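Long-range contacts in putative acetyl xylan esterase (Cellvibrio japonicus, PDB 2W9X), which removes acetyl groups from plant cell wall polysaccharides, acting on acetylated xylan and, with a large preference, on glucomannan: residues S51-Y56 and Y192-S197; E112-T117 and N175-F180; I202-N207 and T251-N256. All coordinates share one frame; numbering follows the deposited sequence.

Interaction 1: S51-Y56 and Y192-S197; sequences SWPAVY and YQINAS
Trp-52, Pro-53, Ala-54 and Tyr-56 meet Tyr-192 to Ser-197 in a buried interface between two domains. The first segment is a loop of the N-terminal beta domain. The second is an outermost strand of the parallel sheet in the SGNH (GDSL-like) hydrolase domain. Side-chain packing and water bridges join them, with one direct hydrogen bond.

At one end, Tyr-56 comes over a face of Tyr-192. Its CE2 lies above the centre of that ring, 3.4 Å from Tyr-192 CZ. The ring planes are 44° apart. CG of Tyr-56 sits between the backbone N and the carbonyl carbon (chi1 59°), and the ring it carries reaches Tyr-192. Tyr-56 OH accepts from Tyr-192 N at 3.1 Å and is also bonded to Asp-191, so it is gripped at the start of the strand.

In the middle, Ala-54 CB rests on Ile-194 CG1 at 3.5 Å. Pro-53 meets the strand backbone through CG and CD, with CD 3.1 Å from Ile-194 O and 3.2 Å from Ala-196 O. Two waters bridge the backbones. One donates to Pro-53 O and accepts from Ile-194 N. The other donates to both Ala-54 O and Tyr-192 O.

At the far end the strand kinks in an inverse gamma turn centred on Asn-195. This side chain crosses one face of the Trp-52 indole, its amide plane 70° from the ring. Asn-195 ND2 is held by Glu-146, and Trp-52 NE1 by Tyr-221 O. Ser-197, just beyond, lies about 8 Å from the inferred nucleophile Ser-151, side chain to side chain. Asn-195 CB makes a CH-pi contact over the six-membered ring of Trp-52, while OD1 lies nearer the rim, 3.7 Å from Trp-52 CG.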
loop_
_atom_site.group_PDB
_atom_site.type_symbol
_atom_site.label_atom_id
_atom_site.label_comp_id
_atom_site.label_asym_id
_atom_site.label_seq_id
_atom_site.Cartn_x
_atom_site.Cartn_y
_atom_site.Cartn_z
ATOM N N SER B 51 -16.756 -23.210 -13.728
ATOM C CA SER B 51 -15.858 -24.068 -12.926
ATOM C C SER B 51 -15.074 -23.323 -11.841
ATOM O O SER B 51 -14.714 -23.916 -10.810
ATOM C CB SER B 51 -14.899 -24.860 -13.814
ATOM O OG SER B 51 -14.154 -23.979 -14.623
ATOM N N TRP B 52 -14.807 -22.033 -12.065
ATOM C CA TRP B 52 -14.143 -21.206 -11.058
ATOM C C TRP B 52 -15.065 -21.085 -9.827
ATOM O O TRP B 52 -16.289 -21.209 -9.954
ATOM C CB TRP B 52 -13.780 -19.826 -11.617
ATOM C CG TRP B 52 -12.648 -19.815 -12.620
ATOM C CD1 TRP B 52 -12.768 -19.740 -13.970
ATOM C CD2 TRP B 52 -11.229 -19.872 -12.348
ATOM N NE1 TRP B 52 -11.525 -19.751 -14.567
ATOM C CE2 TRP B 52 -10.562 -19.832 -13.598
ATOM C CE3 TRP B 52 -10.461 -19.963 -11.178
ATOM C CZ2 TRP B 52 -9.158 -19.868 -13.715
ATOM C CZ3 TRP B 52 -9.055 -19.999 -11.293
ATOM C CH2 TRP B 52 -8.423 -19.945 -12.560
ATOM N N PRO B 53 -14.485 -20.873 -8.628
ATOM C CA PRO B 53 -15.349 -20.873 -7.437
ATOM C C PRO B 53 -16.356 -19.707 -7.377
ATOM O O PRO B 53 -16.188 -18.706 -8.082
ATOM C CB PRO B 53 -14.361 -20.776 -6.260
ATOM C CG PRO B 53 -12.979 -20.764 -6.825
ATOM C CD PRO B 53 -13.060 -20.642 -8.323
ATOM N N ALA B 54 -17.391 -19.860 -6.540
ATOM C CA ALA B 54 -18.233 -18.749 -6.057
ATOM C C ALA B 54 -19.103 -18.028 -7.102
ATOM O O ALA B 54 -19.568 -16.900 -6.865
ATOM C CB ALA B 54 -17.385 -17.739 -5.247
ATOM N N VAL B 55 -19.316 -18.687 -8.242
ATOM C CA VAL B 55 -20.204 -18.221 -9.296
ATOM C C VAL B 55 -21.622 -18.022 -8.730
ATOM O O VAL B 55 -22.027 -18.726 -7.798
ATOM C CB VAL B 55 -20.182 -19.224 -10.508
ATOM C CG1 VAL B 55 -21.361 -19.038 -11.416
ATOM C CG2 VAL B 55 -18.883 -19.074 -11.293
ATOM N N TYR B 56 -22.345 -17.031 -9.256
ATOM C CA TYR B 56 -23.736 -16.794 -8.838
ATOM C C TYR B 56 -24.643 -16.286 -9.957
ATOM O O TYR B 56 -24.175 -15.688 -10.936
ATOM C CB TYR B 56 -23.816 -15.863 -7.613
ATOM C CG TYR B 56 -23.200 -14.490 -7.788
ATOM C CD1 TYR B 56 -23.972 -13.410 -8.226
ATOM C CD2 TYR B 56 -21.848 -14.268 -7.493
ATOM C CE1 TYR B 56 -23.413 -12.143 -8.382
ATOM C CE2 TYR B 56 -21.278 -13.005 -7.644
ATOM C CZ TYR B 56 -22.064 -11.945 -8.085
ATOM O OH TYR B 56 -21.512 -10.694 -8.226
ATOM N N TYR B 192 -18.615 -9.697 -7.979
ATOM C CA TYR B 192 -17.302 -10.285 -7.728
ATOM C C TYR B 192 -17.018 -11.491 -8.574
ATOM O O TYR B 192 -17.936 -12.220 -8.958
ATOM C CB TYR B 192 -17.103 -10.644 -6.234
ATOM C CG TYR B 192 -18.159 -11.559 -5.620
ATOM C CD1 TYR B 192 -17.995 -12.947 -5.600
ATOM C CD2 TYR B 192 -19.307 -11.025 -5.020
ATOM C CE1 TYR B 192 -18.959 -13.782 -5.023
ATOM C CE2 TYR B 192 -20.263 -11.847 -4.422
ATOM C CZ TYR B 192 -20.085 -13.213 -4.425
ATOM O OH TYR B 192 -21.049 -13.998 -3.843
ATOM N N GLN B 193 -15.731 -11.672 -8.857
ATOM C CA GLN B 193 -15.193 -12.892 -9.440
ATOM C C GLN B 193 -14.130 -13.427 -8.484
ATOM O O GLN B 193 -13.302 -12.664 -7.991
ATOM C CB GLN B 193 -14.574 -12.609 -10.817
ATOM C CG GLN B 193 -15.603 -12.300 -11.911
ATOM C CD GLN B 193 -15.032 -12.465 -13.318
ATOM O OE1 GLN B 193 -15.741 -12.290 -14.314
ATOM N NE2 GLN B 193 -13.742 -12.797 -13.404
ATOM N N ILE B 194 -14.178 -14.731 -8.214
ATOM C CA ILE B 194 -13.197 -15.410 -7.355
ATOM C C ILE B 194 -12.423 -16.392 -8.228
ATOM O O ILE B 194 -12.774 -17.559 -8.353
ATOM C CB ILE B 194 -13.843 -16.144 -6.140
ATOM C CG1 ILE B 194 -14.869 -15.247 -5.416
ATOM C CG2 ILE B 194 -12.763 -16.686 -5.186
ATOM C CD1 ILE B 194 -14.289 -13.961 -4.765
ATOM N N ASN B 195 -11.358 -15.900 -8.839
ATOM C CA ASN B 195 -10.539 -16.733 -9.702
ATOM C C ASN B 195 -9.378 -17.313 -8.909
ATOM O O ASN B 195 -8.253 -16.808 -8.932
ATOM C CB ASN B 195 -10.102 -15.924 -10.915
ATOM C CG ASN B 195 -11.285 -15.472 -11.737
ATOM O OD1 ASN B 195 -12.237 -16.241 -11.945
ATOM N ND2 ASN B 195 -11.261 -14.221 -12.183
ATOM N N ALA B 196 -9.696 -18.370 -8.177
ATOM C CA ALA B 196 -8.759 -19.034 -7.301
ATOM C C ALA B 196 -8.856 -20.539 -7.507
ATOM O O ALA B 196 -9.898 -21.045 -7.873
ATOM C CB ALA B 196 -9.071 -18.684 -5.838
ATOM N N SER B 197 -7.770 -21.247 -7.222
ATOM C CA SER B 197 -7.746 -22.691 -7.344
ATOM C C SER B 197 -6.768 -23.197 -6.311
ATOM O O SER B 197 -5.683 -22.640 -6.183
ATOM C CB SER B 197 -7.281 -23.085 -8.760
ATOM O OG SER B 197 -7.447 -24.472 -8.976
HETATM O O HOH W 1 -16.279 -16.294 -9.308
HETATM O O HOH W 2 -18.450 -14.964 -8.614
#

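Interaction 2: E112-T117 and N175-F180; sequences EKLTET and NSQMAF
Leu-114 and Glu-112 meet an Asx turn formed by Asn-175, Ser-176 and Gln-177. The contact is buried. It joins the end of strand 108-113 in the N-terminal beta domain to the loop before helix 180-187 in the SGNH hydrolase domain.

One backbone hydrogen bond crosses it. Ser-176 N donates to a lone pair of Leu-114 O at 2.7 Å, nearly straight at 170°. Asn-175 CA adds a CA-H...O contact to the same oxygen. Ser-176 OG bonds to Val-154 O.

The polar side chains pack flat. The Glu-112 carboxylate is stacked on the Gln-177 amide, their planes 25° apart. Glu-112 OE1 lies 3.3 Å from Gln-177 CG. The carboxylate has salt bridges to Arg-110, Arg-78 and Lys-186, which probably favour its charged form.

The apolar part is Leu-114. Its CD1 reaches Gln-177 CG at 3.8 Å, with the two side chains at about a right angle. Its CG touches the Asn-175 amide. That amide is fixed within its own loop: CG is anti to the backbone N (chi1 -173°), and Asn-175 OD1 accepts from Gln-177 N at 3.0 Å.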
loop_
_atom_site.group_PDB
_atom_site.type_symbol
_atom_site.label_atom_id
_atom_site.label_comp_id
_atom_site.label_asym_id
_atom_site.label_seq_id
_atom_site.Cartn_x
_atom_site.Cartn_y
_atom_site.Cartn_z
ATOM N N GLU B 112 -26.118 -19.401 -5.420
ATOM C CA GLU B 112 -24.651 -19.349 -5.281
ATOM C C GLU B 112 -23.989 -20.725 -5.250
ATOM O O GLU B 112 -24.405 -21.608 -4.508
ATOM C CB GLU B 112 -24.243 -18.582 -4.004
ATOM C CG GLU B 112 -24.720 -17.124 -3.950
ATOM C CD GLU B 112 -24.424 -16.420 -2.640
ATOM O OE1 GLU B 112 -24.146 -17.076 -1.605
ATOM O OE2 GLU B 112 -24.474 -15.177 -2.647
ATOM N N LYS B 113 -22.935 -20.885 -6.046
ATOM C CA LYS B 113 -22.039 -22.042 -5.956
ATOM C C LYS B 113 -21.170 -21.921 -4.686
ATOM O O LYS B 113 -20.643 -20.848 -4.375
ATOM C CB LYS B 113 -21.179 -22.119 -7.220
ATOM C CG LYS B 113 -20.075 -23.163 -7.249
ATOM C CD LYS B 113 -19.011 -22.695 -8.241
ATOM C CE LYS B 113 -18.424 -23.815 -9.074
ATOM N NZ LYS B 113 -17.385 -24.581 -8.364
ATOM N N LEU B 114 -21.047 -23.028 -3.955
ATOM C CA LEU B 114 -20.316 -23.061 -2.681
ATOM C C LEU B 114 -18.990 -23.784 -2.824
ATOM O O LEU B 114 -17.999 -23.405 -2.222
ATOM C CB LEU B 114 -21.163 -23.804 -1.633
ATOM C CG LEU B 114 -22.207 -23.075 -0.798
ATOM C CD1 LEU B 114 -22.824 -21.893 -1.474
ATOM C CD2 LEU B 114 -23.252 -24.026 -0.233
ATOM N N THR B 115 -18.986 -24.839 -3.628
ATOM C CA THR B 115 -17.886 -25.796 -3.659
ATOM C C THR B 115 -16.870 -25.504 -4.775
ATOM O O THR B 115 -17.121 -24.689 -5.665
ATOM C CB THR B 115 -18.423 -27.218 -3.822
ATOM O OG1 THR B 115 -19.402 -27.227 -4.864
ATOM C CG2 THR B 115 -19.065 -27.720 -2.520
ATOM N N GLU B 116 -15.714 -26.160 -4.689
ATOM C CA GLU B 116 -14.657 -26.021 -5.670
ATOM C C GLU B 116 -14.631 -27.247 -6.565
ATOM O O GLU B 116 -14.762 -28.381 -6.078
ATOM C CB GLU B 116 -13.293 -25.865 -4.993
ATOM C CG GLU B 116 -12.154 -25.702 -6.000
ATOM C CD GLU B 116 -10.793 -25.506 -5.369
ATOM O OE1 GLU B 116 -10.524 -26.055 -4.276
ATOM O OE2 GLU B 116 -9.971 -24.805 -5.989
ATOM N N THR B 117 -14.467 -26.992 -7.863
ATOM C CA THR B 117 -14.348 -28.010 -8.901
ATOM C C THR B 117 -13.090 -27.705 -9.713
ATOM O O THR B 117 -13.093 -26.796 -10.552
ATOM C CB THR B 117 -15.560 -27.981 -9.866
ATOM O OG1 THR B 117 -15.791 -26.631 -10.310
ATOM C CG2 THR B 117 -16.832 -28.527 -9.203
ATOM N N ASN B 175 -16.817 -23.814 1.565
ATOM C CA ASN B 175 -17.877 -22.868 1.217
ATOM C C ASN B 175 -17.270 -21.545 0.759
ATOM O O ASN B 175 -16.908 -20.684 1.583
ATOM C CB ASN B 175 -18.847 -22.658 2.383
ATOM C CG ASN B 175 -20.063 -21.813 1.998
ATOM O OD1 ASN B 175 -19.993 -20.962 1.114
ATOM N ND2 ASN B 175 -21.177 -22.034 2.686
ATOM N N SER B 176 -17.185 -21.380 -0.561
ATOM C CA SER B 176 -16.535 -20.216 -1.132
ATOM C C SER B 176 -17.231 -18.903 -0.783
ATOM O O SER B 176 -16.590 -17.857 -0.738
ATOM C CB SER B 176 -16.414 -20.369 -2.654
ATOM O OG SER B 176 -15.464 -21.379 -2.971
ATOM N N GLN B 177 -18.539 -18.968 -0.543
ATOM C CA GLN B 177 -19.340 -17.781 -0.286
ATOM C C GLN B 177 -19.115 -17.244 1.123
ATOM O O GLN B 177 -19.486 -16.102 1.435
ATOM C CB GLN B 177 -20.829 -18.072 -0.513
ATOM C CG GLN B 177 -21.186 -18.527 -1.933
ATOM C CD GLN B 177 -20.818 -17.521 -3.018
ATOM O OE1 GLN B 177 -20.787 -17.865 -4.194
ATOM N NE2 GLN B 177 -20.556 -16.284 -2.634
ATOM N N MET B 178 -18.506 -18.070 1.972
ATOM C CA MET B 178 -18.079 -17.620 3.303
ATOM C C MET B 178 -16.590 -17.302 3.424
ATOM O O MET B 178 -16.137 -16.848 4.482
ATOM C CB MET B 178 -18.527 -18.598 4.360
ATOM C CG MET B 178 -20.018 -18.532 4.435
ATOM S SD MET B 178 -20.608 -19.345 5.830
ATOM C CE MET B 178 -20.205 -21.020 5.391
ATOM N N ALA B 179 -15.846 -17.509 2.337
ATOM C CA ALA B 179 -14.472 -17.037 2.278
ATOM C C ALA B 179 -14.473 -15.501 2.247
ATOM O O ALA B 179 -15.494 -14.879 1.966
ATOM C CB ALA B 179 -13.747 -17.623 1.061
ATOM N N PHE B 180 -13.309 -14.901 2.494
ATOM C CA PHE B 180 -13.199 -13.447 2.648
ATOM C C PHE B 180 -13.559 -12.615 1.406
ATOM O O PHE B 180 -13.949 -11.453 1.534
ATOM C CB PHE B 180 -11.806 -13.064 3.184
ATOM C CG PHE B 180 -10.658 -13.497 2.288
ATOM C CD1 PHE B 180 -10.290 -12.731 1.160
ATOM C CD2 PHE B 180 -9.919 -14.644 2.593
ATOM C CE1 PHE B 180 -9.224 -13.119 0.330
ATOM C CE2 PHE B 180 -8.858 -15.038 1.788
ATOM C CZ PHE B 180 -8.507 -14.267 0.641
#

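Interaction 3: I202-N207 and T251-N256; sequences IVRNYN and TALNDN
Arg-204 reaches across to Thr-251 and Ala-252, and Asn-207 to Asn-254, in a largely polar contact between two surface loops of the SGNH hydrolase domain.

The guanidinium supplies most of the direct hydrogen bonds. Arg-204 is extended from CG to NE, with CG anti to the backbone N (chi1 -177°). Its NH1 donates to Thr-251 OG1 at 3.1 Å, with the oxygen tilted out of the guanidinium plane. Weak bonds run from NH1 to Thr-251 O, from NH2 to Thr-251 OG1 and from NH2 to Ala-252 O. The buried charge is met by a salt bridge from NE to Glu-257.

A separate hydrogen bond links the amides of Asn-207 and Asn-254, whose planes are 67° apart. Asn-254 ND2 donates to Asn-207 OD1 at 3.0 Å and 164°. The acceptor lies in the donor's amide plane, but the donor stands above the carbonyl plane of Asn-207.

Three waters also bridge the loops. One joins Asn-207 N and Thr-251 OG1, one Asn-207 OD1 and Ala-252 O, and one Asn-207 ND2 and Asn-254 OD1.

Carbon contacts are few. Leu-253 CD2 lies over one face of the guanidinium, 3.6 Å from Arg-204 NE. Thr-251 CG2 touches Tyr-206 CE1 at 3.9 Å. The Tyr-206 side chain is about 4 Å from Gly-199 and Asn-247, the probable transition-state stabilisers.

The first loop follows strand 191-196, and the second connects helix 246-249 to helix 262-283. Asp-248 of the former helix accepts from Arg-204 N, and Leu-265 of the latter packs on the Arg-204 side chain.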
loop_
_atom_site.group_PDB
_atom_site.type_symbol
_atom_site.label_atom_id
_atom_site.label_comp_id
_atom_site.label_asym_id
_atom_site.label_seq_id
_atom_site.Cartn_x
_atom_site.Cartn_y
_atom_site.Cartn_z
ATOM N N ILE B 202 2.233 -18.540 -7.841
ATOM C CA ILE B 202 2.735 -17.704 -8.966
ATOM C C ILE B 202 3.519 -18.508 -10.010
ATOM O O ILE B 202 3.241 -18.411 -11.217
ATOM C CB ILE B 202 3.610 -16.516 -8.438
ATOM C CG1 ILE B 202 2.756 -15.545 -7.614
ATOM C CG2 ILE B 202 4.381 -15.796 -9.574
ATOM C CD1 ILE B 202 1.629 -14.865 -8.368
ATOM N N VAL B 203 4.510 -19.284 -9.555
ATOM C CA VAL B 203 5.315 -20.128 -10.457
ATOM C C VAL B 203 5.379 -21.564 -9.959
ATOM O O VAL B 203 5.549 -22.500 -10.754
ATOM C CB VAL B 203 6.798 -19.614 -10.655
ATOM C CG1 VAL B 203 6.840 -18.308 -11.469
ATOM C CG2 VAL B 203 7.545 -19.471 -9.319
ATOM N N ARG B 204 5.262 -21.719 -8.642
ATOM C CA ARG B 204 5.462 -23.025 -7.992
ATOM C C ARG B 204 4.221 -23.377 -7.178
ATOM O O ARG B 204 3.720 -22.556 -6.427
ATOM C CB ARG B 204 6.719 -23.006 -7.112
ATOM C CG ARG B 204 7.038 -24.344 -6.449
ATOM C CD ARG B 204 8.319 -24.242 -5.662
ATOM N NE ARG B 204 8.651 -25.559 -5.150
ATOM C CZ ARG B 204 8.531 -25.926 -3.879
ATOM N NH1 ARG B 204 8.139 -25.047 -2.965
ATOM N NH2 ARG B 204 8.833 -27.180 -3.523
ATOM N N ASN B 205 3.706 -24.594 -7.338
ATOM C CA ASN B 205 2.486 -24.999 -6.620
ATOM C C ASN B 205 2.838 -25.827 -5.382
ATOM O O ASN B 205 4.011 -26.135 -5.177
ATOM C CB ASN B 205 1.576 -25.777 -7.579
ATOM C CG ASN B 205 1.363 -25.042 -8.897
ATOM O OD1 ASN B 205 1.027 -23.855 -8.909
ATOM N ND2 ASN B 205 1.540 -25.747 -10.008
ATOM N N TYR B 206 1.838 -26.217 -4.581
ATOM C CA TYR B 206 2.109 -26.971 -3.353
ATOM C C TYR B 206 3.084 -28.144 -3.539
ATOM O O TYR B 206 2.824 -29.065 -4.320
ATOM C CB TYR B 206 0.841 -27.492 -2.673
ATOM C CG TYR B 206 1.196 -28.188 -1.381
ATOM C CD1 TYR B 206 1.660 -27.454 -0.292
ATOM C CD2 TYR B 206 1.112 -29.576 -1.253
ATOM C CE1 TYR B 206 2.006 -28.077 0.896
ATOM C CE2 TYR B 206 1.458 -30.209 -0.053
ATOM C CZ TYR B 206 1.921 -29.444 1.005
ATOM O OH TYR B 206 2.281 -30.029 2.209
ATOM N N ASN B 207 4.190 -28.103 -2.796
ATOM C CA ASN B 207 5.249 -29.117 -2.882
ATOM C C ASN B 207 5.712 -29.461 -4.313
ATOM O O ASN B 207 6.062 -30.619 -4.615
ATOM C CB ASN B 207 4.872 -30.385 -2.092
ATOM C CG ASN B 207 6.052 -31.333 -1.928
ATOM O OD1 ASN B 207 7.198 -30.899 -1.727
ATOM N ND2 ASN B 207 5.788 -32.628 -2.053
ATOM N N THR B 251 7.108 -25.003 1.250
ATOM C CA THR B 251 7.881 -26.239 1.297
ATOM C C THR B 251 9.247 -26.020 0.675
ATOM O O THR B 251 9.457 -25.097 -0.125
ATOM C CB THR B 251 7.204 -27.421 0.532
ATOM O OG1 THR B 251 7.000 -27.051 -0.835
ATOM C CG2 THR B 251 5.872 -27.836 1.159
ATOM N N ALA B 252 10.172 -26.891 1.055
ATOM C CA ALA B 252 11.500 -26.952 0.480
ATOM C C ALA B 252 11.432 -27.499 -0.946
ATOM O O ALA B 252 10.553 -28.289 -1.274
ATOM C CB ALA B 252 12.373 -27.866 1.342
ATOM N N LEU B 253 12.374 -27.076 -1.782
ATOM C CA LEU B 253 12.498 -27.606 -3.132
ATOM C C LEU B 253 12.898 -29.091 -3.121
ATOM O O LEU B 253 13.764 -29.506 -2.360
ATOM C CB LEU B 253 13.516 -26.788 -3.941
ATOM C CG LEU B 253 13.109 -25.358 -4.320
ATOM C CD1 LEU B 253 14.350 -24.465 -4.508
ATOM C CD2 LEU B 253 12.217 -25.354 -5.560
ATOM N N ASN B 254 12.239 -29.880 -3.955
ATOM C CA ASN B 254 12.695 -31.237 -4.247
ATOM C C ASN B 254 13.779 -31.217 -5.307
ATOM O O ASN B 254 13.950 -30.205 -5.986
ATOM C CB ASN B 254 11.512 -32.091 -4.669
ATOM C CG ASN B 254 10.483 -32.195 -3.567
ATOM O OD1 ASN B 254 10.650 -32.983 -2.635
ATOM N ND2 ASN B 254 9.431 -31.365 -3.640
ATOM N N ASP B 255 14.501 -32.336 -5.445
ATOM C CA ASP B 255 15.610 -32.455 -6.383
ATOM C C ASP B 255 15.167 -32.340 -7.838
ATOM O O ASP B 255 15.913 -31.840 -8.666
ATOM C CB ASP B 255 16.324 -33.811 -6.193
ATOM C CG ASP B 255 17.097 -33.903 -4.871
ATOM O OD1 ASP B 255 17.562 -32.851 -4.361
ATOM O OD2 ASP B 255 17.244 -35.040 -4.357
ATOM N N ASN B 256 13.961 -32.811 -8.150
ATOM C CA ASN B 256 13.502 -32.864 -9.538
ATOM C C ASN B 256 12.840 -31.582 -10.074
ATOM O O ASN B 256 12.376 -31.554 -11.210
ATOM C CB ASN B 256 12.596 -34.088 -9.757
ATOM C CG ASN B 256 11.292 -34.012 -8.971
ATOM O OD1 ASN B 256 11.070 -33.093 -8.186
ATOM N ND2 ASN B 256 10.419 -34.988 -9.189
HETATM O O HOH W 3 4.779 -25.486 -1.208
HETATM O O HOH W 4 9.250 -30.519 -0.168
HETATM O O HOH W 5 8.378 -34.277 -1.567
#

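In the fold
Interactions 1 and 2 form one continuous interface between the N-terminal beta domain and the SGNH hydrolase domain. Their centres are 8 Å apart, and Val-55 O is 2.9 Å from Lys-113 N, a probable hydrogen bond. Along the chain, interaction 2 is nested inside the loop closed by interaction 1. Interaction 3 comes later and lies wholly within the hydrolase domain. Its centre is 25 Å from that of interaction 1 and 27 Å from that of interaction 2. Strand 191-196 leads from interaction 1 toward Gly-199 and then to 202-207. Both the interface, through Ser-197, and the loop contact, through Tyr-206, come close to residues of the inferred catalytic site.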